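Side-chain contacts in protein-glutamine gamma-glutamyltransferase (Pagrus major, PDB 1G0D), which joins peptide-bound glutamine to lysine side chains and other primary amines, probably in a calcium-dependent manner, to give cross-linked or aminated proteins: residues 150-153 against 154-158; 233-237 against 238-242; 424-428 against 429-433; 445-448 against 449-452. All coordinates share one frame; numbering follows the deposited sequence.

All four contacts are local, each within one unbroken piece of chain. Contacts 1 and 3 are partly buried and lie side by side, their centres about 12 Å apart. Contact 1 closes the end of helix 148-156, contact 3 turns a short hairpin, and Glu-153 and Lys-426 tie the two together. Amide-carboxylate and apolar pairs mark 1, CH-pi with lysine and arginine bonds 3. Contacts 2 and 4 lie at the surface, their centres about 41 Å apart. In contact 2 an arginine grips a backbone carbonyl in the loop beside the active-site cysteine. In contact 4 a serine caps helix 447-456, and a glutamate of its first turn reaches back to a backbone N-H before the cap.

Contact 1 of 4, residues 150-153 against 154-158; sequences KLQE and YVMNE. With SO4 (sulfate ion), chain B.
Glu-153 and Asn-157 extend in the same direction, with their flat ends almost perpendicular (planes 87° apart). Asn-157 sends ND2 to Glu-153 OE1 at 2.7 Å with an N-H...O angle of 164°. The carboxylate oxygen lies close to the amide plane, and the amide nitrogen meets it on its syn side but tilted clearly out of the carboxylate plane. A bend at chi2 (65°) turns the carboxylate this way, and its other oxygen, OE2, makes a salt bridge with Lys-426. With an alanine at Glu-153, Asn-157 ND2 would probably lose its acceptor and Lys-426 its nearby counter-charge.

On the way out, Glu-153 CB passes over one face of the Tyr-154 ring, toward its rim. Lys-150 lies alongside the same ring, its CB 3.7 Å from Tyr-154 CE2, and then runs on extended to a weak bond with a sulfate that Arg-291 and Trp-351 also hold.

This is the last turn of helix 148-156, where it widens into a pi-type turn. Leu-151 O takes two N-H groups, from Val-155 N at 2.8 Å and from Met-156 N at 3.0 Å, the second in the carbonyl plane. Gln-152 crosses Met-156 at about a right angle, NE2 lying 3.3 Å from Met-156 CB. On another side of the turn Leu-151 CD2 meets Val-155 CG2 at 3.7 Å, and Leu-151 also packs on Pro-136 and Trp-137.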
# COMPACT_ATOMS: atom_id res chain seq x y z
N LYS A 150 -9.97 -6.71 14.23
CA LYS A 150 -9.13 -5.83 13.45
C LYS A 150 -7.90 -6.56 12.99
O LYS A 150 -7.30 -6.18 12.00
CB LYS A 150 -8.74 -4.63 14.28
CG LYS A 150 -9.90 -3.77 14.62
CD LYS A 150 -9.40 -2.52 15.18
CE LYS A 150 -10.54 -1.82 15.86
NZ LYS A 150 -10.03 -0.48 16.30
N LEU A 151 -7.51 -7.59 13.71
CA LEU A 151 -6.34 -8.37 13.32
C LEU A 151 -6.71 -9.24 12.12
O LEU A 151 -5.88 -9.59 11.29
CB LEU A 151 -5.86 -9.24 14.50
CG LEU A 151 -5.00 -8.47 15.50
CD1 LEU A 151 -4.76 -9.29 16.75
CD2 LEU A 151 -3.71 -8.11 14.83
N GLN A 152 -7.99 -9.56 12.01
CA GLN A 152 -8.48 -10.37 10.90
C GLN A 152 -8.37 -9.62 9.60
O GLN A 152 -8.10 -10.20 8.55
CB GLN A 152 -9.93 -10.75 11.16
CG GLN A 152 -10.53 -11.58 10.09
CD GLN A 152 -9.67 -12.77 9.76
OE1 GLN A 152 -9.18 -13.48 10.68
NE2 GLN A 152 -9.46 -13.00 8.44
N GLU A 153 -8.61 -8.30 9.67
CA GLU A 153 -8.53 -7.45 8.50
C GLU A 153 -7.11 -7.00 8.26
O GLU A 153 -6.58 -7.13 7.15
CB GLU A 153 -9.40 -6.21 8.68
CG GLU A 153 -9.24 -5.17 7.56
CD GLU A 153 -9.72 -5.66 6.19
OE1 GLU A 153 -10.43 -6.69 6.13
OE2 GLU A 153 -9.38 -5.03 5.15
N TYR A 154 -6.47 -6.49 9.31
CA TYR A 154 -5.11 -5.98 9.21
C TYR A 154 -3.96 -6.98 9.19
O TYR A 154 -2.83 -6.58 8.96
CB TYR A 154 -4.89 -4.96 10.30
CG TYR A 154 -5.97 -3.92 10.33
CD1 TYR A 154 -6.46 -3.38 9.13
CD2 TYR A 154 -6.49 -3.46 11.55
CE1 TYR A 154 -7.43 -2.41 9.15
CE2 TYR A 154 -7.46 -2.47 11.58
CZ TYR A 154 -7.92 -1.95 10.37
OH TYR A 154 -8.84 -0.94 10.39
N VAL A 155 -4.23 -8.26 9.44
CA VAL A 155 -3.17 -9.29 9.35
C VAL A 155 -3.66 -10.44 8.49
O VAL A 155 -3.02 -10.82 7.52
CB VAL A 155 -2.73 -9.94 10.70
CG1 VAL A 155 -1.74 -11.07 10.40
CG2 VAL A 155 -2.06 -8.95 11.60
N MET A 156 -4.81 -10.99 8.82
CA MET A 156 -5.32 -12.14 8.10
C MET A 156 -6.01 -11.95 6.77
O MET A 156 -6.07 -12.88 5.98
CB MET A 156 -6.21 -12.93 9.04
CG MET A 156 -5.43 -13.39 10.27
SD MET A 156 -4.36 -14.68 9.76
CE MET A 156 -3.09 -14.43 10.76
N ASN A 157 -6.56 -10.78 6.50
CA ASN A 157 -7.23 -10.60 5.22
C ASN A 157 -6.25 -10.44 4.05
O ASN A 157 -5.29 -9.67 4.13
CB ASN A 157 -8.15 -9.40 5.28
CG ASN A 157 -9.06 -9.37 4.11
OD1 ASN A 157 -8.81 -10.07 3.13
ND2 ASN A 157 -10.12 -8.58 4.17
N GLU A 158 -6.47 -11.19 2.98
CA GLU A 158 -5.55 -11.13 1.84
C GLU A 158 -6.06 -10.27 0.68
O GLU A 158 -5.35 -10.05 -0.31
CB GLU A 158 -5.26 -12.53 1.32
CG GLU A 158 -4.33 -13.39 2.18
CD GLU A 158 -4.27 -14.83 1.67
OE1 GLU A 158 -5.31 -15.53 1.71
OE2 GLU A 158 -3.18 -15.25 1.23
S SO4 B . -8.52 2.59 14.16
O1 SO4 B . -7.60 3.60 14.38
O2 SO4 B . -7.90 1.36 14.45
O3 SO4 B . -9.45 2.82 15.17
O4 SO4 B . -9.13 2.76 12.87

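Contact 2 of 4, residues 233-237 against 238-242; sequences TGRWE and EPYTD
In the loop that leaves strand 232-234, an inverse gamma turn centred on Tyr-240 is clasped by Arg-235. The guanidinium comes side-on to a single atom, Pro-239 O, which receives NE at 3.1 Å and NH1 at 2.7 Å. Pro-239 O lies within 5° of the guanidinium plane, and the NH1 bond runs nearly along the C=O axis. The weak turn bond from Thr-241 N uses the same oxygen, so three N-H groups converge on it. Thr-241 OG1 stands 2.9 Å from Arg-235 NH1.

The long axes of Arg-235 and Tyr-240 run antiparallel, guanidinium and ring 29° apart, with Arg-235 CG 3.4 Å from Tyr-240 CD1. Arg-235 O meets the ring at its edge, 3.5 Å from Tyr-240 CE1, while Glu-237 O lies over one face. Beyond the ring, Tyr-240 OH bonds to Glu-555 and Gln-271. The two glutamates of the bend are held by arginines: Glu-237 by Arg-324 and Arg-520, Glu-238 by Arg-520.

Trp-236 points the other way, onto Tyr-515 and to about 4 Å from the side chain of the active-site Cys-272. Strand 269-270 lies alongside: Tyr-269 packs on Arg-235, Tyr-240 and Thr-241, and Gly-270 bonds to the Arg-235 backbone just before helix 272-286.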
# COMPACT_ATOMS: atom_id res chain seq x y z
N THR A 233 11.09 -0.72 -9.23
CA THR A 233 11.72 0.42 -9.85
C THR A 233 10.57 1.41 -10.06
O THR A 233 9.50 1.04 -10.56
CB THR A 233 12.35 -0.00 -11.21
OG1 THR A 233 13.56 -0.72 -10.96
CG2 THR A 233 12.67 1.19 -12.06
N GLY A 234 10.76 2.67 -9.67
CA GLY A 234 9.68 3.62 -9.88
C GLY A 234 9.79 4.32 -11.22
O GLY A 234 10.89 4.65 -11.67
N ARG A 235 8.65 4.53 -11.88
CA ARG A 235 8.61 5.24 -13.14
C ARG A 235 7.34 6.09 -13.03
O ARG A 235 6.23 5.57 -13.07
CB ARG A 235 8.45 4.31 -14.32
CG ARG A 235 8.42 5.03 -15.67
CD ARG A 235 9.85 5.15 -16.17
NE ARG A 235 9.95 4.87 -17.59
CZ ARG A 235 11.05 4.42 -18.18
NH1 ARG A 235 11.05 4.20 -19.48
NH2 ARG A 235 12.15 4.18 -17.47
N TRP A 236 7.53 7.40 -12.88
CA TRP A 236 6.43 8.30 -12.70
C TRP A 236 5.74 8.76 -13.95
O TRP A 236 4.68 9.39 -13.86
CB TRP A 236 6.90 9.46 -11.82
CG TRP A 236 7.46 8.88 -10.52
CD1 TRP A 236 8.76 8.57 -10.27
CD2 TRP A 236 6.71 8.32 -9.40
NE1 TRP A 236 8.88 7.85 -9.09
CE2 TRP A 236 7.64 7.69 -8.54
CE3 TRP A 236 5.35 8.30 -9.06
CZ2 TRP A 236 7.25 7.05 -7.37
CZ3 TRP A 236 4.97 7.66 -7.88
CH2 TRP A 236 5.93 7.05 -7.06
N GLU A 237 6.31 8.44 -15.11
CA GLU A 237 5.65 8.78 -16.37
C GLU A 237 5.75 7.78 -17.49
O GLU A 237 6.76 7.11 -17.73
CB GLU A 237 6.03 10.18 -16.89
CG GLU A 237 4.79 11.01 -17.27
CD GLU A 237 5.09 12.14 -18.19
OE1 GLU A 237 6.28 12.46 -18.34
OE2 GLU A 237 4.14 12.71 -18.76
N GLU A 238 4.60 7.77 -18.17
CA GLU A 238 4.14 6.92 -19.25
C GLU A 238 4.99 6.05 -20.18
O GLU A 238 4.65 4.88 -20.34
CB GLU A 238 3.09 7.69 -20.02
CG GLU A 238 2.89 7.24 -21.36
CD GLU A 238 3.54 8.18 -22.30
OE1 GLU A 238 4.36 7.66 -23.08
OE2 GLU A 238 3.25 9.41 -22.23
N PRO A 239 6.03 6.56 -20.85
CA PRO A 239 6.66 5.47 -21.64
C PRO A 239 7.35 4.44 -20.70
O PRO A 239 8.49 4.62 -20.28
CB PRO A 239 7.66 6.19 -22.54
CG PRO A 239 7.89 7.50 -21.84
CD PRO A 239 6.65 7.87 -21.05
N TYR A 240 6.63 3.37 -20.34
CA TYR A 240 7.14 2.37 -19.41
C TYR A 240 7.82 1.32 -20.23
O TYR A 240 7.57 0.12 -20.09
CB TYR A 240 5.98 1.75 -18.65
CG TYR A 240 5.16 2.76 -17.89
CD1 TYR A 240 5.65 3.39 -16.75
CD2 TYR A 240 3.91 3.14 -18.36
CE1 TYR A 240 4.92 4.38 -16.10
CE2 TYR A 240 3.17 4.11 -17.72
CZ TYR A 240 3.68 4.73 -16.60
OH TYR A 240 2.92 5.71 -16.00
N THR A 241 8.73 1.80 -21.06
CA THR A 241 9.40 0.95 -22.02
C THR A 241 9.79 -0.48 -21.70
O THR A 241 9.31 -1.40 -22.37
CB THR A 241 10.60 1.67 -22.65
OG1 THR A 241 11.43 2.22 -21.63
CG2 THR A 241 10.10 2.79 -23.53
N ASP A 242 10.61 -0.72 -20.69
CA ASP A 242 10.96 -2.13 -20.55
C ASP A 242 10.44 -2.82 -19.32
O ASP A 242 11.20 -3.45 -18.58
CB ASP A 242 12.47 -2.27 -20.65
CG ASP A 242 13.05 -1.44 -21.78
OD1 ASP A 242 12.86 -1.83 -22.97
OD2 ASP A 242 13.68 -0.39 -21.48

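Contact 3 of 4, residues 424-428 against 429-433; sequences STKSV and YGNHR
Val-428 and Tyr-429 project alongside one another, and CG1 of the valine sits over the middle of the tyrosine ring. This is a CH-pi contact, 4.0 Å from CG1 to the Tyr-429 ring centroid and only 7° off the ring normal. With CG1 anti to the backbone N (chi1 168°), the other branch, CG2, is left to pack on Tyr-154 of helix 148-156. Ser-427 turns its hydroxyl into the bend, OG lying 3.1 Å from Tyr-429 O, and its CB presses on His-432 O.

The turn joins strands 424-426 and 433-435 into a small antiparallel hairpin. Lys-426 and Arg-433 form a non-hydrogen-bonded pair whose side chains diverge, and Ser-427 N donates to His-432 O at 2.8 Å. Lys-426 curls its amine over the bend, giving NZ to Ser-427 O at 2.7 Å and to Gly-430 O at 3.2 Å, which probably offsets the closeness of these two carbonyl oxygens. Gly-430 has backbone angles that only glycine takes comfortably.

At the open end Arg-433 kinks at chi3 and brings NH1 to Ser-424 OG at 2.6 Å, the oxygen 10° from the guanidinium plane. That hydroxyl also bonds to Asn-422 O. A leucine in place of Arg-433 would probably leave Ser-424 OG without its donor from across the hairpin. The next residue, Glu-434, is probably a calcium ligand, as in related transglutaminases.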
# COMPACT_ATOMS: atom_id res chain seq x y z
N SER A 424 -8.22 7.91 3.44
CA SER A 424 -9.06 6.73 3.40
C SER A 424 -8.31 5.44 3.59
O SER A 424 -7.14 5.34 3.23
CB SER A 424 -9.74 6.67 2.03
OG SER A 424 -10.66 7.74 1.86
N THR A 425 -9.01 4.45 4.15
CA THR A 425 -8.48 3.12 4.32
C THR A 425 -9.70 2.21 4.23
O THR A 425 -10.82 2.67 4.42
CB THR A 425 -7.75 2.94 5.66
OG1 THR A 425 -6.98 1.74 5.61
CG2 THR A 425 -8.73 2.81 6.82
N LYS A 426 -9.49 0.93 3.93
CA LYS A 426 -10.63 0.01 3.84
C LYS A 426 -11.26 -0.28 5.20
O LYS A 426 -10.59 -0.35 6.23
CB LYS A 426 -10.21 -1.33 3.18
CG LYS A 426 -11.34 -2.38 3.08
CD LYS A 426 -10.87 -3.68 2.44
CE LYS A 426 -11.81 -4.84 2.77
NZ LYS A 426 -12.06 -4.94 4.24
N SER A 427 -12.57 -0.47 5.17
CA SER A 427 -13.33 -0.76 6.35
C SER A 427 -13.15 -2.21 6.80
O SER A 427 -13.04 -3.12 5.99
CB SER A 427 -14.78 -0.53 6.04
OG SER A 427 -15.52 -1.02 7.14
N VAL A 428 -13.16 -2.40 8.12
CA VAL A 428 -13.00 -3.71 8.68
C VAL A 428 -14.16 -4.62 8.36
O VAL A 428 -14.04 -5.86 8.37
CB VAL A 428 -12.87 -3.63 10.19
CG1 VAL A 428 -13.01 -5.01 10.78
CG2 VAL A 428 -11.54 -3.05 10.54
N TYR A 429 -15.31 -4.03 8.08
CA TYR A 429 -16.46 -4.85 7.78
C TYR A 429 -17.08 -4.30 6.53
O TYR A 429 -17.66 -3.23 6.54
CB TYR A 429 -17.46 -4.81 8.93
CG TYR A 429 -17.07 -5.67 10.09
CD1 TYR A 429 -16.45 -6.92 9.88
CD2 TYR A 429 -17.27 -5.24 11.39
CE1 TYR A 429 -16.04 -7.72 10.96
CE2 TYR A 429 -16.86 -6.02 12.48
CZ TYR A 429 -16.25 -7.26 12.25
OH TYR A 429 -15.82 -7.99 13.34
N GLY A 430 -16.97 -5.06 5.45
CA GLY A 430 -17.48 -4.59 4.19
C GLY A 430 -16.28 -4.05 3.45
O GLY A 430 -15.15 -4.06 3.95
N ASN A 431 -16.52 -3.56 2.24
CA ASN A 431 -15.42 -3.03 1.46
C ASN A 431 -15.60 -1.53 1.31
O ASN A 431 -15.18 -0.92 0.32
CB ASN A 431 -15.33 -3.77 0.11
CG ASN A 431 -14.81 -5.23 0.27
OD1 ASN A 431 -15.45 -6.07 0.92
ND2 ASN A 431 -13.63 -5.52 -0.31
N HIS A 432 -16.21 -0.94 2.35
CA HIS A 432 -16.48 0.49 2.41
C HIS A 432 -15.22 1.26 2.74
O HIS A 432 -14.27 0.72 3.32
CB HIS A 432 -17.54 0.85 3.46
CG HIS A 432 -18.44 -0.28 3.86
ND1 HIS A 432 -18.88 -0.46 5.16
CD2 HIS A 432 -19.02 -1.27 3.14
CE1 HIS A 432 -19.69 -1.50 5.22
NE2 HIS A 432 -19.80 -2.01 4.00
N ARG A 433 -15.25 2.53 2.37
CA ARG A 433 -14.16 3.47 2.57
C ARG A 433 -14.40 4.02 3.94
O ARG A 433 -15.51 4.41 4.30
CB ARG A 433 -14.22 4.59 1.50
CG ARG A 433 -13.36 5.85 1.70
CD ARG A 433 -13.69 6.97 0.66
NE ARG A 433 -14.54 8.03 1.21
CZ ARG A 433 -14.14 8.92 2.12
NH1 ARG A 433 -12.90 8.89 2.60
NH2 ARG A 433 -14.99 9.84 2.60

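Contact 4 of 4, residues 445-448 against 449-452; sequences GSQK and EREV
Ser-446 caps helix 447-456: its OG accepts the N-H of Glu-449 at 2.8 Å, a bond bent to 138°. The torsion of 61° puts OG between the backbone N and the carbonyl carbon, where it can face the first turn, and the same hydroxyl bonds to Pro-443 O. Glu-449, extended beyond CG, reaches back past the cap and takes the N-H of Gly-445 on OE1 at 2.6 Å, from well above the carboxylate plane. The backbone angles of Gly-445 would jam a side chain against the preceding carbonyl.

The next amides enter the regular ladder: Arg-450 N to Ser-446 O at 3.0 Å, Glu-451 N to Gln-447 O at 3.0 Å and Val-452 N to Lys-448 O at 3.2 Å. Lys-448 meets Glu-451 in a long salt bridge, NZ to OE2 3.9 Å; Lys-448 NZ has its stronger salt bridge with Glu-378. The N-H groups of Gly-445 and Glu-449 to Val-452 thus have acceptors, and a negative side chain here would suit the helix dipole. Glu-449 and nearby Glu-444 probably bind calcium, as in related transglutaminases; no metal is modelled here, and calcium would probably compete with the Gly-445 bond or rearrange it.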
# COMPACT_ATOMS: atom_id res chain seq x y z
N GLY A 445 -9.90 24.81 11.08
CA GLY A 445 -10.40 25.96 11.81
C GLY A 445 -10.47 25.77 13.33
O GLY A 445 -10.46 26.73 14.09
N SER A 446 -10.54 24.53 13.78
CA SER A 446 -10.59 24.27 15.20
C SER A 446 -9.47 25.04 15.90
O SER A 446 -8.46 25.33 15.30
CB SER A 446 -10.46 22.75 15.46
OG SER A 446 -9.24 22.21 14.98
N GLN A 447 -9.67 25.38 17.15
CA GLN A 447 -8.64 26.08 17.89
C GLN A 447 -7.61 25.03 18.14
O GLN A 447 -6.45 25.34 18.38
CB GLN A 447 -9.16 26.59 19.23
CG GLN A 447 -8.08 27.21 20.17
CD GLN A 447 -7.48 28.55 19.65
OE1 GLN A 447 -6.26 28.79 19.79
NE2 GLN A 447 -8.33 29.42 19.07
N LYS A 448 -8.03 23.77 18.10
CA LYS A 448 -7.05 22.74 18.34
C LYS A 448 -6.13 22.71 17.12
O LYS A 448 -4.93 22.53 17.27
CB LYS A 448 -7.71 21.39 18.59
CG LYS A 448 -7.80 21.08 20.08
CD LYS A 448 -6.73 20.08 20.56
CE LYS A 448 -5.30 20.68 20.68
NZ LYS A 448 -4.22 19.64 21.00
N GLU A 449 -6.70 22.91 15.93
CA GLU A 449 -5.89 22.94 14.73
C GLU A 449 -4.98 24.14 14.82
O GLU A 449 -3.82 24.05 14.43
CB GLU A 449 -6.74 23.08 13.46
CG GLU A 449 -5.89 23.19 12.16
CD GLU A 449 -6.65 23.81 10.99
OE1 GLU A 449 -7.30 24.86 11.20
OE2 GLU A 449 -6.59 23.27 9.85
N ARG A 450 -5.48 25.28 15.31
CA ARG A 450 -4.63 26.47 15.43
C ARG A 450 -3.46 26.31 16.38
O ARG A 450 -2.38 26.82 16.14
CB ARG A 450 -5.42 27.72 15.88
CG ARG A 450 -4.48 28.92 16.15
CD ARG A 450 -5.15 30.30 16.12
NE ARG A 450 -5.75 30.62 14.82
CZ ARG A 450 -5.35 31.61 14.02
NH1 ARG A 450 -4.35 32.40 14.38
NH2 ARG A 450 -5.96 31.80 12.84
N GLU A 451 -3.64 25.60 17.48
CA GLU A 451 -2.50 25.52 18.34
C GLU A 451 -1.50 24.47 17.92
O GLU A 451 -0.36 24.52 18.37
CB GLU A 451 -2.95 25.32 19.78
CG GLU A 451 -3.90 24.16 20.00
CD GLU A 451 -4.65 24.26 21.32
OE1 GLU A 451 -5.38 25.26 21.50
OE2 GLU A 451 -4.51 23.33 22.18
N VAL A 452 -1.88 23.52 17.07
CA VAL A 452 -0.91 22.50 16.62
C VAL A 452 -0.09 23.06 15.47
O VAL A 452 1.10 22.81 15.37
CB VAL A 452 -1.61 21.18 16.13
CG1 VAL A 452 -0.60 20.25 15.46
CG2 VAL A 452 -2.24 20.46 17.34